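Local coordinates for protein transcriptional regulator, PadR family (Bacillus cereus, PDB 4ESB) that probably binds operator DNA as a dimeric transcriptional regulator of the PadR family, using a winged helix-turn-helix domain, at residues Gly12-Ile17 / Tyr46-Arg51; Glu21-Tyr24 / Thr30-Asn33. All coordinates share one frame; numbering follows the deposited sequence.

Interaction 1: Gly12-Ile17 / Tyr46-Arg51; sequences GCILYI and YPLLLR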
loop_
_atom_site.group_PDB
_atom_site.type_symbol
_atom_site.label_atom_id
_atom_site.label_comp_id
_atom_site.label_asym_id
_atom_site.label_seq_id
_atom_site.Cartn_x
_atom_site.Cartn_y
_atom_site.Cartn_z
ATOM N N GLY A 12 9.915 1.756 -2.660
ATOM C CA GLY A 12 9.664 2.085 -4.052
ATOM C C GLY A 12 9.863 3.556 -4.361
ATOM O O GLY A 12 10.369 3.914 -5.423
ATOM N N CYS A 13 9.463 4.415 -3.431
ATOM C CA CYS A 13 9.592 5.856 -3.625
ATOM C C CYS A 13 11.049 6.281 -3.491
ATOM O O CYS A 13 11.492 7.231 -4.131
ATOM C CB CYS A 13 8.721 6.611 -2.622
ATOM S SG CYS A 13 6.947 6.427 -2.931
ATOM N N ILE A 14 11.787 5.569 -2.649
ATOM C CA ILE A 14 13.222 5.777 -2.524
ATOM C C ILE A 14 13.935 5.395 -3.823
ATOM O O ILE A 14 14.828 6.108 -4.279
ATOM C CB ILE A 14 13.806 4.973 -1.345
ATOM C CG1 ILE A 14 13.523 5.708 -0.035
ATOM C CG2 ILE A 14 15.308 4.762 -1.520
ATOM C CD1 ILE A 14 14.006 4.986 1.204
ATOM N N LEU A 15 13.539 4.275 -4.422
ATOM C CA LEU A 15 14.118 3.863 -5.695
ATOM C C LEU A 15 13.790 4.880 -6.780
ATOM O O LEU A 15 14.647 5.215 -7.599
ATOM C CB LEU A 15 13.616 2.481 -6.117
ATOM C CG LEU A 15 14.121 1.276 -5.319
ATOM C CD1 LEU A 15 13.415 0.012 -5.782
ATOM C CD2 LEU A 15 15.628 1.123 -5.455
ATOM N N TYR A 16 12.553 5.372 -6.787
ATOM C CA TYR A 16 12.157 6.362 -7.782
ATOM C C TYR A 16 13.045 7.591 -7.694
ATOM O O TYR A 16 13.591 8.052 -8.694
ATOM C CB TYR A 16 10.702 6.789 -7.602
ATOM C CG TYR A 16 10.307 7.856 -8.594
ATOM C CD1 TYR A 16 10.057 7.535 -9.922
ATOM C CD2 TYR A 16 10.210 9.188 -8.212
ATOM C CE1 TYR A 16 9.710 8.507 -10.839
ATOM C CE2 TYR A 16 9.862 10.168 -9.122
ATOM C CZ TYR A 16 9.614 9.821 -10.434
ATOM O OH TYR A 16 9.268 10.792 -11.343
ATOM N N ILE A 17 13.179 8.119 -6.482
ATOM C CA ILE A 17 13.941 9.339 -6.256
ATOM C C ILE A 17 15.400 9.156 -6.655
ATOM O O ILE A 17 15.960 9.986 -7.371
ATOM C CB ILE A 17 13.848 9.782 -4.783
ATOM C CG1 ILE A 17 12.482 10.420 -4.521
ATOM C CG2 ILE A 17 14.957 10.767 -4.444
ATOM C CD1 ILE A 17 12.076 10.438 -3.065
ATOM N N TYR A 46 17.691 4.478 7.760
ATOM C CA TYR A 46 19.061 3.998 7.588
ATOM C C TYR A 46 19.124 2.484 7.392
ATOM O O TYR A 46 19.765 2.005 6.457
ATOM C CB TYR A 46 19.941 4.409 8.773
ATOM C CG TYR A 46 21.389 4.033 8.603
ATOM C CD1 TYR A 46 22.119 4.494 7.517
ATOM C CD2 TYR A 46 22.031 3.222 9.531
ATOM C CE1 TYR A 46 23.445 4.156 7.354
ATOM C CE2 TYR A 46 23.357 2.878 9.378
ATOM C CZ TYR A 46 24.059 3.345 8.285
ATOM O OH TYR A 46 25.382 3.013 8.125
ATOM N N PRO A 47 18.458 1.723 8.275
ATOM C CA PRO A 47 18.510 0.261 8.158
ATOM C C PRO A 47 17.919 -0.224 6.835
ATOM O O PRO A 47 18.325 -1.266 6.315
ATOM C CB PRO A 47 17.656 -0.220 9.338
ATOM C CG PRO A 47 17.560 0.947 10.262
ATOM C CD PRO A 47 17.592 2.151 9.386
ATOM N N LEU A 48 16.961 0.526 6.302
ATOM C CA LEU A 48 16.370 0.205 5.011
ATOM C C LEU A 48 17.370 0.472 3.890
ATOM O O LEU A 48 17.433 -0.279 2.922
ATOM C CB LEU A 48 15.088 1.013 4.794
ATOM C CG LEU A 48 14.437 0.923 3.411
ATOM C CD1 LEU A 48 14.117 -0.522 3.058
ATOM C CD2 LEU A 48 13.179 1.779 3.359
ATOM N N LEU A 49 18.161 1.533 4.031
ATOM C CA LEU A 49 19.188 1.850 3.041
ATOM C C LEU A 49 20.297 0.800 3.054
ATOM O O LEU A 49 20.842 0.454 2.007
ATOM C CB LEU A 49 19.799 3.230 3.298
ATOM C CG LEU A 49 18.970 4.472 2.966
ATOM C CD1 LEU A 49 19.809 5.708 3.240
ATOM C CD2 LEU A 49 18.485 4.463 1.523
ATOM N N LEU A 50 20.635 0.306 4.240
ATOM C CA LEU A 50 21.677 -0.706 4.372
ATOM C C LEU A 50 21.237 -1.991 3.691
ATOM O O LEU A 50 22.044 -2.715 3.111
ATOM C CB LEU A 50 21.966 -0.993 5.845
ATOM C CG LEU A 50 22.772 0.039 6.634
ATOM C CD1 LEU A 50 22.768 -0.325 8.110
ATOM C CD2 LEU A 50 24.196 0.132 6.108
ATOM N N ARG A 51 19.942 -2.265 3.775
ATOM C CA ARG A 51 19.382 -3.497 3.250
ATOM C C ARG A 51 19.212 -3.411 1.737
ATOM O O ARG A 51 19.499 -4.369 1.021
ATOM C CB ARG A 51 18.044 -3.781 3.933
ATOM C CG ARG A 51 17.401 -5.089 3.531
ATOM C CD ARG A 51 16.259 -5.443 4.470
ATOM N NE ARG A 51 15.046 -4.682 4.176
ATOM C CZ ARG A 51 14.170 -5.003 3.228
ATOM N NH1 ARG A 51 14.364 -6.074 2.466
ATOM N NH2 ARG A 51 13.096 -4.251 3.036
#
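I14 turns CG1 anti to its carbonyl carbon, beside its backbone N (chi1 -79°), while L48 swings CG anti to its own backbone N (chi1 173°), and the two side chains end up pointing tip to tip. This is helix-on-helix packing in the core of a winged helix-turn-helix domain. I14 lies on helix 10-20, the first helix of the fold, and L48 and L49 lie on helix 42-54, which by its place in the fold is probably the DNA-recognition helix. The backbones stay well apart: the nearest CA atoms, those of I14 and L49, are 9.1 Å from each other, and the side chains fill the distance. I14 does this with both of its branches. Its long arm ends at L48, with CD1 4.0 Å from L48 CD2. The contact is apolar throughout and buries a modest 101 Å². M52, one turn beyond L48, continues it along helix 42-54 by touching I14, and L32 of helix 25-34 closes in on I14 as well. L49 leaves its helix with the CB bond aimed to one side of I14, yet the end of the side chain still reaches it, where the short arm meets it: I14 CG2 sits 4.4 Å from L49 CD2.

Interaction 2: Glu21-Tyr24 / Thr30-Asn33; sequences EEVY and TKLN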
loop_
_atom_site.group_PDB
_atom_site.type_symbol
_atom_site.label_atom_id
_atom_site.label_comp_id
_atom_site.label_asym_id
_atom_site.label_seq_id
_atom_site.Cartn_x
_atom_site.Cartn_y
_atom_site.Cartn_z
ATOM N N GLU A 21 17.895 11.057 -9.544
ATOM C CA GLU A 21 19.023 11.890 -9.151
ATOM C C GLU A 21 19.885 11.226 -8.079
ATOM O O GLU A 21 19.382 10.756 -7.061
ATOM C CB GLU A 21 18.530 13.242 -8.630
ATOM C CG GLU A 21 19.653 14.197 -8.258
ATOM C CD GLU A 21 19.171 15.358 -7.409
ATOM O OE1 GLU A 21 17.953 15.440 -7.145
ATOM O OE2 GLU A 21 20.012 16.188 -7.000
ATOM N N GLU A 22 21.189 11.190 -8.327
ATOM C CA GLU A 22 22.154 10.774 -7.319
ATOM C C GLU A 22 22.011 11.665 -6.092
ATOM O O GLU A 22 22.128 12.885 -6.192
ATOM C CB GLU A 22 23.578 10.898 -7.865
ATOM C CG GLU A 22 24.353 9.599 -7.919
ATOM C CD GLU A 22 25.800 9.811 -8.308
ATOM O OE1 GLU A 22 26.082 10.749 -9.085
ATOM O OE2 GLU A 22 26.660 9.042 -7.830
ATOM N N VAL A 23 21.769 11.060 -4.935
ATOM C CA VAL A 23 21.586 11.826 -3.702
ATOM C C VAL A 23 22.312 11.195 -2.519
ATOM O O VAL A 23 22.442 9.973 -2.444
ATOM C CB VAL A 23 20.095 11.948 -3.331
ATOM C CG1 VAL A 23 19.350 12.787 -4.364
ATOM C CG2 VAL A 23 19.467 10.566 -3.182
ATOM N N TYR A 24 22.782 12.030 -1.596
ATOM C CA TYR A 24 23.338 11.522 -0.343
ATOM C C TYR A 24 22.246 11.433 0.717
ATOM O O TYR A 24 21.141 11.943 0.524
ATOM C CB TYR A 24 24.554 12.336 0.140
ATOM C CG TYR A 24 24.352 13.826 0.359
ATOM C CD1 TYR A 24 24.294 14.708 -0.711
ATOM C CD2 TYR A 24 24.275 14.354 1.642
ATOM C CE1 TYR A 24 24.131 16.068 -0.510
ATOM C CE2 TYR A 24 24.116 15.712 1.853
ATOM C CZ TYR A 24 24.045 16.564 0.775
ATOM O OH TYR A 24 23.885 17.917 0.985
ATOM N N THR A 30 15.458 14.613 3.174
ATOM C CA THR A 30 14.877 15.943 3.027
ATOM C C THR A 30 13.825 15.916 1.925
ATOM O O THR A 30 12.710 16.406 2.110
ATOM C CB THR A 30 15.934 17.016 2.688
ATOM O OG1 THR A 30 16.809 17.205 3.805
ATOM C CG2 THR A 30 15.259 18.343 2.356
ATOM N N LYS A 31 14.179 15.337 0.780
ATOM C CA LYS A 31 13.238 15.217 -0.329
ATOM C C LYS A 31 12.021 14.395 0.086
ATOM O O LYS A 31 10.889 14.744 -0.243
ATOM C CB LYS A 31 13.905 14.586 -1.553
ATOM C CG LYS A 31 14.899 15.492 -2.268
ATOM C CD LYS A 31 15.185 14.979 -3.671
ATOM C CE LYS A 31 16.424 15.619 -4.280
ATOM N NZ LYS A 31 16.243 17.065 -4.587
ATOM N N LEU A 32 12.254 13.307 0.816
ATOM C CA LEU A 32 11.159 12.466 1.289
ATOM C C LEU A 32 10.226 13.274 2.179
ATOM O O LEU A 32 9.008 13.201 2.027
ATOM C CB LEU A 32 11.689 11.241 2.046
ATOM C CG LEU A 32 12.324 10.120 1.211
ATOM C CD1 LEU A 32 12.892 9.040 2.117
ATOM C CD2 LEU A 32 11.318 9.514 0.244
ATOM N N ASN A 33 10.797 14.047 3.103
ATOM C CA ASN A 33 10.004 14.913 3.973
ATOM C C ASN A 33 9.139 15.884 3.180
ATOM O O ASN A 33 7.947 16.027 3.446
ATOM C CB ASN A 33 10.906 15.716 4.912
ATOM C CG ASN A 33 11.539 14.862 5.988
ATOM O OD1 ASN A 33 11.034 13.794 6.333
ATOM N ND2 ASN A 33 12.650 15.337 6.536
#
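K31 lays the far end of its side chain over V23 and against the carboxylate of E21, bridging the short run 21-24 and helix 25-34, the second helix of the winged helix-turn-helix domain. The lysine chain leaves the helix nearly extended and bends only at its last torsion (chi4 -69°), which turns the ammonium aside and leaves CE as the carbon that does the touching. CE packs 4.1 Å from V23 CG1 and comes within 3.3 Å of E21 OE1. E21 crosses the lysine at about a right angle, its CG anti to the backbone N (chi1 -177°) and the rest of the chain extended, which carries the carboxylate out to the lysine; OE1 is the oxygen nearest K31. A salt bridge joins E21 OE1 to K31 NZ at 3.5 Å, a rather long ion pair between two partly exposed side chains. Beside it V23 is buried, touching I18 of helix 10-20 and bonded through its backbone to Y74 of the sheet. Y24, at the N-cap position of helix 25-34, has its backbone N bound by the carboxylate of E27, a second acid whose OE1 lies close to E21 OE2. The ammonium of K31, which in addition makes a weak hydrogen bond to a glycerol probably left from crystallisation, would therefore be expected to ease the repulsion between E21 and E27, while its CE packs on V23.

Overall arrangement
Interaction 2 is nested along the chain inside the loop that interaction 1 closes, and their centres lie 10 Å apart. L32 of helix 25-34 joins them: I17 CD1 packs 3.5 Å from L32 CD2, and I14 CG1 lies 4.0 Å from L32 CD1. Helix 10-20 thus meets helix 42-54 in interaction 1, meets helix 25-34 through L32, and is followed, after a short turn through E21 and E22, by the strand at 23-24. Interaction 1 joins two helices of the domain, and interaction 2 joins the third to this short strand, which pairs with strand 70-76. C13, Y16 and I17 also pack on L101 and L102 of the second subunit, which places interaction 1 beside the dimer interface.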